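Local coordinates for protein putative methyltransferase (Porphyromonas gingivalis, PDB 3LL7) that is a putative methyltransferase that probably transfers a methyl group to a substrate not yet identified, at residues E49-P52 and R53-K57; D214-D217 and T218-L222; I273-M276 and E277-R280. All coordinates share one frame; numbering follows the deposited sequence. Where two conformers were deposited one is given.

Contact 1: E49-P52 and R53-K57; sequences ELWP and RLRNK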
loop_
_atom_site.group_PDB
_atom_site.type_symbol
_atom_site.label_atom_id
_atom_site.label_comp_id
_atom_site.label_asym_id
_atom_site.label_seq_id
_atom_site.Cartn_x
_atom_site.Cartn_y
_atom_site.Cartn_z
ATOM N N GLU A 49 3.693 24.437 9.874
ATOM C CA GLU A 49 3.523 24.322 8.399
ATOM C C GLU A 49 3.021 22.952 7.995
ATOM O O GLU A 49 2.136 22.841 7.148
ATOM C CB GLU A 49 4.814 24.668 7.614
ATOM C CG GLU A 49 4.634 24.937 6.079
ATOM C CD GLU A 49 4.721 23.683 5.174
ATOM O OE1 GLU A 49 5.251 22.640 5.616
ATOM O OE2 GLU A 49 4.254 23.737 4.001
ATOM N N LEU A 50 3.567 21.903 8.600
ATOM C CA LEU A 50 3.262 20.553 8.127
ATOM C C LEU A 50 2.124 19.878 8.891
ATOM O O LEU A 50 1.748 18.761 8.565
ATOM C CB LEU A 50 4.528 19.667 8.100
ATOM C CG LEU A 50 5.291 19.375 9.387
ATOM C CD1 LEU A 50 4.476 18.456 10.297
ATOM C CD2 LEU A 50 6.679 18.764 9.101
ATOM N N TRP A 51 1.567 20.544 9.898
ATOM C CA TRP A 51 0.475 19.915 10.660
ATOM C C TRP A 51 -0.766 19.559 9.822
ATOM O O TRP A 51 -1.318 18.458 9.990
ATOM C CB TRP A 51 0.090 20.726 11.911
ATOM C CG TRP A 51 -0.258 19.826 13.056
ATOM C CD1 TRP A 51 -1.509 19.506 13.498
ATOM C CD2 TRP A 51 0.662 19.077 13.867
ATOM N NE1 TRP A 51 -1.427 18.627 14.551
ATOM C CE2 TRP A 51 -0.109 18.334 14.793
ATOM C CE3 TRP A 51 2.064 18.969 13.910
ATOM C CZ2 TRP A 51 0.475 17.495 15.770
ATOM C CZ3 TRP A 51 2.647 18.126 14.878
ATOM C CH2 TRP A 51 1.845 17.401 15.791
ATOM N N PRO A 52 -1.207 20.466 8.908
ATOM C CA PRO A 52 -2.342 20.070 8.058
ATOM C C PRO A 52 -2.062 18.789 7.263
ATOM O O PRO A 52 -2.939 17.919 7.185
ATOM C CB PRO A 52 -2.530 21.279 7.126
ATOM C CG PRO A 52 -1.995 22.445 7.926
ATOM C CD PRO A 52 -0.790 21.856 8.630
ATOM N N ARG A 53 -0.845 18.660 6.717
ATOM C CA ARG A 53 -0.468 17.467 5.933
ATOM C C ARG A 53 -0.304 16.228 6.809
ATOM O O ARG A 53 -0.597 15.118 6.359
ATOM C CB ARG A 53 0.774 17.720 5.063
ATOM C CG ARG A 53 0.501 18.656 3.855
ATOM C CD ARG A 53 1.631 18.630 2.799
ATOM N NE ARG A 53 2.942 19.015 3.346
ATOM C CZ ARG A 53 3.341 20.270 3.557
ATOM N NH1 ARG A 53 2.537 21.291 3.287
ATOM N NH2 ARG A 53 4.550 20.508 4.052
ATOM N N LEU A 54 0.159 16.411 8.048
ATOM C CA LEU A 54 0.124 15.342 9.055
ATOM C C LEU A 54 -1.300 14.901 9.387
ATOM O O LEU A 54 -1.566 13.702 9.497
ATOM C CB LEU A 54 0.841 15.742 10.356
ATOM C CG LEU A 54 0.835 14.718 11.510
ATOM C CD1 LEU A 54 1.720 13.477 11.204
ATOM C CD2 LEU A 54 1.292 15.354 12.810
ATOM N N ARG A 55 -2.209 15.855 9.560
ATOM C CA ARG A 55 -3.594 15.516 9.912
ATOM C C ARG A 55 -4.287 14.678 8.833
ATOM O O ARG A 55 -5.028 13.740 9.150
ATOM C CB ARG A 55 -4.422 16.766 10.242
ATOM C CG ARG A 55 -5.776 16.436 10.887
ATOM C CD ARG A 55 -6.433 17.655 11.519
ATOM N NE ARG A 55 -5.731 18.093 12.727
ATOM C CZ ARG A 55 -5.033 19.222 12.831
ATOM N NH1 ARG A 55 -4.929 20.053 11.797
ATOM N NH2 ARG A 55 -4.435 19.522 13.976
ATOM N N ASN A 56 -4.054 15.038 7.571
ATOM C CA ASN A 56 -4.610 14.310 6.437
ATOM C C ASN A 56 -4.128 12.863 6.426
ATOM O O ASN A 56 -4.935 11.935 6.339
ATOM C CB ASN A 56 -4.262 15.005 5.112
ATOM C CG ASN A 56 -4.786 16.432 5.039
ATOM O OD1 ASN A 56 -5.915 16.721 5.442
ATOM N ND2 ASN A 56 -3.962 17.333 4.515
ATOM N N LYS A 57 -2.813 12.677 6.544
ATOM C CA LYS A 57 -2.191 11.343 6.401
ATOM C C LYS A 57 -2.333 10.457 7.642
ATOM O O LYS A 57 -2.702 9.283 7.551
ATOM C CB LYS A 57 -0.709 11.466 6.005
ATOM C CG LYS A 57 -0.053 10.133 5.673
ATOM C CD LYS A 57 1.302 10.306 4.987
ATOM C CE LYS A 57 1.925 8.944 4.713
ATOM N NZ LYS A 57 3.213 8.997 3.931
HETATM O O HOH W 1 -5.547 18.709 7.295
#
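Glu49 and Arg53, one turn apart near the C-terminal end of helix 38-57, form an i to i+4 salt bridge. The guanidinium grips end-on: NH2 of Arg53 meets OE1 of Glu49 at 2.7 Å on its syn side, and NH1 of Arg53 reaches OE2 of Glu49 at 3.1 Å from above the carboxylate plane. The two flat groups are turned 49° apart, and the arginine chain bends back at chi3 (-58°) to bring both nitrogens against the acid.

Leu54 CD2 sits squarely over the six-membered ring of Trp51, 3.5 Å from its centroid, a CH-pi contact. Arg55 NH2 comes to the rim of the same indole, 3.0 Å from Trp51 CD1, while Trp51 NE1 donates to the carbonyl of Ala62, tying in helix 59-62.

Among the backbone bonds, Trp51 O accepts from Arg55 N at 2.8 Å. Pro52 offers no N-H to the preceding turn and kinks the helix; its carbonyl accepts from Asn56 N and from a water that also donates to Asn56 OD1.

Paired charges on one flank and an indole with leucine over one face imply an amphipathic helix end, with Leu50 and Leu54 buried in the protein.

Contact 2: D214-D217 and T218-L222; sequences DLWD and TLQSL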
loop_
_atom_site.group_PDB
_atom_site.type_symbol
_atom_site.label_atom_id
_atom_site.label_comp_id
_atom_site.label_asym_id
_atom_site.label_seq_id
_atom_site.Cartn_x
_atom_site.Cartn_y
_atom_site.Cartn_z
ATOM N N ASP A 214 8.391 -6.349 -9.556
ATOM C CA ASP A 214 7.754 -7.466 -10.232
ATOM C C ASP A 214 7.559 -8.626 -9.244
ATOM O O ASP A 214 8.513 -9.016 -8.550
ATOM C CB ASP A 214 8.653 -7.898 -11.394
ATOM C CG ASP A 214 7.998 -8.903 -12.294
ATOM O OD1 ASP A 214 7.169 -8.487 -13.128
ATOM O OD2 ASP A 214 8.331 -10.103 -12.183
ATOM N N LEU A 215 6.344 -9.179 -9.180
ATOM C CA LEU A 215 6.069 -10.333 -8.310
ATOM C C LEU A 215 6.917 -11.528 -8.646
ATOM O O LEU A 215 7.473 -12.157 -7.745
ATOM C CB LEU A 215 4.599 -10.775 -8.357
ATOM C CG LEU A 215 3.689 -10.291 -7.256
ATOM C CD1 LEU A 215 3.303 -8.868 -7.587
ATOM C CD2 LEU A 215 2.438 -11.158 -7.167
ATOM N N TRP A 216 7.010 -11.850 -9.935
ATOM C CA TRP A 216 7.718 -13.043 -10.346
ATOM C C TRP A 216 9.215 -12.859 -10.090
ATOM O O TRP A 216 9.862 -13.755 -9.552
ATOM C CB TRP A 216 7.390 -13.424 -11.803
ATOM C CG TRP A 216 7.868 -14.796 -12.194
ATOM C CD1 TRP A 216 8.687 -15.104 -13.244
ATOM C CD2 TRP A 216 7.576 -16.041 -11.538
ATOM N NE1 TRP A 216 8.921 -16.460 -13.286
ATOM C CE2 TRP A 216 8.253 -17.057 -12.249
ATOM C CE3 TRP A 216 6.811 -16.397 -10.418
ATOM C CZ2 TRP A 216 8.188 -18.406 -11.879
ATOM C CZ3 TRP A 216 6.749 -17.740 -10.051
ATOM C CH2 TRP A 216 7.431 -18.725 -10.780
ATOM N N ASP A 217 9.743 -11.673 -10.394
ATOM C CA ASP A 217 11.143 -11.354 -10.079
ATOM C C ASP A 217 11.416 -11.566 -8.592
ATOM O O ASP A 217 12.414 -12.190 -8.224
ATOM C CB ASP A 217 11.489 -9.909 -10.459
ATOM C CG ASP A 217 12.977 -9.570 -10.228
ATOM O OD1 ASP A 217 13.825 -10.091 -10.982
ATOM O OD2 ASP A 217 13.297 -8.775 -9.310
ATOM N N THR A 218 10.525 -11.050 -7.744
ATOM C CA THR A 218 10.643 -11.248 -6.312
ATOM C C THR A 218 10.680 -12.728 -5.942
ATOM O O THR A 218 11.557 -13.149 -5.186
ATOM C CB THR A 218 9.497 -10.564 -5.530
ATOM O OG1 THR A 218 9.492 -9.159 -5.811
ATOM C CG2 THR A 218 9.648 -10.780 -4.010
ATOM N N LEU A 219 9.714 -13.497 -6.451
ATOM C CA LEU A 219 9.580 -14.913 -6.094
ATOM C C LEU A 219 10.736 -15.761 -6.626
ATOM O O LEU A 219 11.085 -16.778 -6.022
ATOM C CB LEU A 219 8.219 -15.483 -6.536
ATOM C CG LEU A 219 6.975 -14.986 -5.774
ATOM C CD1 LEU A 219 5.692 -15.551 -6.380
ATOM C CD2 LEU A 219 7.037 -15.313 -4.275
ATOM N N GLN A 220 11.321 -15.346 -7.749
ATOM C CA GLN A 220 12.496 -16.027 -8.302
ATOM C C GLN A 220 13.783 -15.673 -7.555
ATOM O O GLN A 220 14.720 -16.462 -7.543
ATOM C CB GLN A 220 12.666 -15.720 -9.795
ATOM C CG GLN A 220 11.625 -16.362 -10.698
ATOM C CD GLN A 220 11.982 -16.244 -12.172
ATOM O OE1 GLN A 220 12.097 -15.141 -12.710
ATOM N NE2 GLN A 220 12.158 -17.383 -12.832
ATOM N N SER A 221 13.823 -14.498 -6.928
ATOM C CA SER A 221 15.082 -13.974 -6.351
ATOM C C SER A 221 15.284 -14.203 -4.864
ATOM O O SER A 221 16.414 -14.204 -4.382
ATOM C CB SER A 221 15.232 -12.480 -6.622
ATOM O OG SER A 221 15.036 -12.189 -7.987
ATOM N N LEU A 222 14.195 -14.345 -4.129
ATOM C CA LEU A 222 14.285 -14.463 -2.685
ATOM C C LEU A 222 14.154 -15.920 -2.289
ATOM O O LEU A 222 13.311 -16.642 -2.825
ATOM C CB LEU A 222 13.203 -13.611 -2.011
ATOM C CG LEU A 222 13.359 -12.091 -2.124
ATOM C CD1 LEU A 222 12.221 -11.372 -1.417
ATOM C CD2 LEU A 222 14.713 -11.617 -1.569
#
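Trp216 and Gln220 lie one turn apart on helix 215-221, the glutamine laid across the indole. Gln220 CG stands over the five-membered ring of Trp216, 3.9 Å from its centroid, in a CH-pi contact. The chain is extended beyond CG, which carries the amide onward above the pyrrole side, its plane only 23° from that of the ring; Gln220 CD is 3.3 Å from Trp216 NE1. This is the more open flank, where Gln220 is exposed while the indole also packs on Pro253 and makes a cation-pi contact with Arg280; the amide makes no hydrogen bond to the indole.

The tightly packed side is that of Leu215, Thr218 and Leu219. Both leucines are buried against strand 225-233, and Leu215 and Thr218 also touch strand 236-244, so this short helix lies on the antiparallel part of the large mixed sheet. Asp214 is its N-cap: OD2 of Asp214 accepts from Asp217 N at 2.8 Å through its anti lone pair, supplying an acceptor to the first turn. The Asp214 carbonyl is held twice, by Thr218 N at 3.0 Å and by Thr218 OG1 at 2.9 Å, which approach from opposite faces of its plane. With OG1 beside the backbone N (chi1 -59°), the buried hydroxyl of Thr218 turns back to the preceding turn and finds its acceptor there.

Nearer the C-terminal end the same device recurs at Ser221, whose OG donates to Asp217 O at 2.6 Å; the accompanying backbone bond from Ser221 N is weak, bent to 125°. Asp217 OD2 accepts a weak hydrogen bond from Ile184 N in a neighbouring loop. Thr218 O likewise accepts twice, from Ser221 N and Leu222 N, as the chain leaves the helix.

Contact 3: I273-M276 and E277-R280; sequences IFTM and EEER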
loop_
_atom_site.group_PDB
_atom_site.type_symbol
_atom_site.label_atom_id
_atom_site.label_comp_id
_atom_site.label_asym_id
_atom_site.label_seq_id
_atom_site.Cartn_x
_atom_site.Cartn_y
_atom_site.Cartn_z
ATOM N N ILE A 273 -6.607 -15.697 -2.276
ATOM C CA ILE A 273 -5.322 -16.390 -2.191
ATOM C C ILE A 273 -5.195 -17.377 -3.351
ATOM O O ILE A 273 -6.125 -18.151 -3.620
ATOM C CB ILE A 273 -5.206 -17.155 -0.873
ATOM C CG1 ILE A 273 -5.506 -16.233 0.336
ATOM C CG2 ILE A 273 -3.834 -17.856 -0.734
ATOM C CD1 ILE A 273 -5.501 -17.016 1.671
ATOM N N PHE A 274 -4.054 -17.342 -4.035
ATOM C CA PHE A 274 -3.816 -18.256 -5.154
ATOM C C PHE A 274 -2.303 -18.476 -5.316
ATOM O O PHE A 274 -1.508 -17.955 -4.524
ATOM C CB PHE A 274 -4.448 -17.694 -6.468
ATOM C CG PHE A 274 -3.684 -16.537 -7.068
ATOM C CD1 PHE A 274 -3.043 -16.689 -8.306
ATOM C CD2 PHE A 274 -3.595 -15.286 -6.400
ATOM C CE1 PHE A 274 -2.316 -15.622 -8.862
ATOM C CE2 PHE A 274 -2.853 -14.241 -6.953
ATOM C CZ PHE A 274 -2.206 -14.424 -8.194
ATOM N N THR A 275 -1.912 -19.242 -6.336
ATOM C CA THR A 275 -0.499 -19.453 -6.658
ATOM C C THR A 275 -0.296 -19.286 -8.148
ATOM O O THR A 275 -1.240 -19.435 -8.935
ATOM C CB THR A 275 -0.033 -20.881 -6.298
ATOM O OG1 THR A 275 -0.774 -21.839 -7.070
ATOM C CG2 THR A 275 -0.220 -21.151 -4.818
HETATM N N MSE A 276 0.929 -18.976 -8.548
HETATM C CA MSE A 276 1.228 -18.798 -9.950
HETATM C C MSE A 276 0.995 -20.110 -10.703
HETATM O O MSE A 276 0.567 -20.085 -11.870
HETATM C CB MSE A 276 2.664 -18.320 -10.159
HETATM C CG MSE A 276 2.850 -16.835 -9.840
HETATM SE SE MSE A 276 1.444 -15.690 -10.609
HETATM C CE MSE A 276 1.586 -16.016 -12.510
ATOM N N GLU A 277 1.274 -21.238 -10.037
ATOM C CA GLU A 277 1.056 -22.559 -10.628
ATOM C C GLU A 277 -0.412 -22.717 -11.014
ATOM O O GLU A 277 -0.724 -23.225 -12.100
ATOM C CB GLU A 277 1.445 -23.686 -9.672
ATOM C CG GLU A 277 1.191 -25.061 -10.252
ATOM C CD GLU A 277 1.532 -26.178 -9.304
ATOM O OE1 GLU A 277 1.433 -25.997 -8.080
ATOM O OE2 GLU A 277 1.906 -27.259 -9.795
ATOM N N GLU A 278 -1.300 -22.325 -10.096
ATOM C CA GLU A 278 -2.741 -22.395 -10.355
ATOM C C GLU A 278 -3.093 -21.498 -11.516
ATOM O O GLU A 278 -3.733 -21.945 -12.477
ATOM C CB GLU A 278 -3.548 -22.014 -9.098
ATOM C CG GLU A 278 -5.062 -21.944 -9.332
ATOM C CD GLU A 278 -5.785 -21.515 -8.075
ATOM O OE1 GLU A 278 -5.114 -20.939 -7.171
ATOM O OE2 GLU A 278 -7.002 -21.762 -7.981
ATOM N N GLU A 279 -2.682 -20.229 -11.459
ATOM C CA GLU A 279 -2.940 -19.289 -12.560
ATOM C C GLU A 279 -2.506 -19.834 -13.915
ATOM O O GLU A 279 -3.225 -19.708 -14.881
ATOM C CB GLU A 279 -2.252 -17.942 -12.303
ATOM C CG GLU A 279 -2.416 -16.861 -13.406
ATOM C CD GLU A 279 -3.848 -16.344 -13.619
ATOM O OE1 GLU A 279 -4.712 -16.515 -12.728
ATOM O OE2 GLU A 279 -4.105 -15.703 -14.677
ATOM N N ARG A 280 -1.323 -20.443 -13.958
ATOM C CA ARG A 280 -0.779 -20.936 -15.234
ATOM C C ARG A 280 -1.466 -22.202 -15.749
ATOM O O ARG A 280 -1.569 -22.398 -16.955
ATOM C CB ARG A 280 0.715 -21.203 -15.058
ATOM C CG ARG A 280 1.509 -19.922 -15.180
ATOM C CD ARG A 280 2.862 -19.981 -14.483
ATOM N NE ARG A 280 3.286 -18.617 -14.191
ATOM C CZ ARG A 280 4.491 -18.270 -13.760
ATOM N NH1 ARG A 280 5.432 -19.191 -13.578
ATOM N NH2 ARG A 280 4.755 -16.991 -13.527
HETATM O O HOH W 2 -3.401 -22.243 -5.723
HETATM O O HOH W 3 0.278 -24.339 -6.525
#
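Thr275 and Glu278 meet at the start of helix 276-281, where Thr275 is the N-cap at a strand-to-helix junction: strand 272-274, on the edge of the large mixed sheet, runs almost directly into the helix. Glu277, in the first turn, reaches back to the cap through a water. That water donates to Glu277 OE1 and is hydrogen-bonded to Thr275 OG1, while the same carboxylate oxygen forms a salt bridge with Lys255.

Glu278 supplies the capping bond. Its N donates to Thr275 OG1 at 3.1 Å, the threonine's chi1 of 62° turning the hydroxyl to this N-H. A second water joins Thr275 OG1 to Glu278 OE1, so the cap oxygen has three polar partners. The extended Glu278 chain crosses the threonine at about a right angle and carries OE1 to 3.4 Å from Phe274 CB, where it also pairs with Arg313 of helix 307-314.

Glu279 N then donates to Thr275 O at 3.0 Å in a nearly straight bond of 175°, lying in the carbonyl plane. On the buried side, CB of Glu279 approaches the edge of the Phe274 ring, 4.2 Å from CE1. The chain bends at chi2 (65°), and its carboxylate oxygens accept from Thr309 OG1 and Lys308 N, binding this turn to the beginning of helix 307-314.

Arg280 closes the segment with a bond from its N to Met276 O, 2.8 Å long. Its side chain crosses that of residue 276, a selenomethionine in the crystal, at a slant, and the doubly bent chain of Met276 curls against the guanidinium: CB of Met276 stands 4.0 Å above the centre of one face, and CE of Met276 lies 3.5 Å from Arg280 NH2.

From the N terminus, contact 1 comes first, in the last turns of helix 38-57, packed on helices 59-62 and 72-77. The chain then builds most of the large mixed sheet before contact 2, on helix 215-221, and contact 3, where strand 272-274 passes into helix 276-281. Each contact is local and closes one or two helical turns; they follow in series, none nesting or crossing. Contact 1 lies across the chain's centre from the others, about 36 and 41 Å from them between centres. Contacts 2 and 3 touch: Arg280 makes a cation-pi interaction with Trp216, joining helix 215-221 to the junction that leads towards the ferredoxin-like region and helix 307-314.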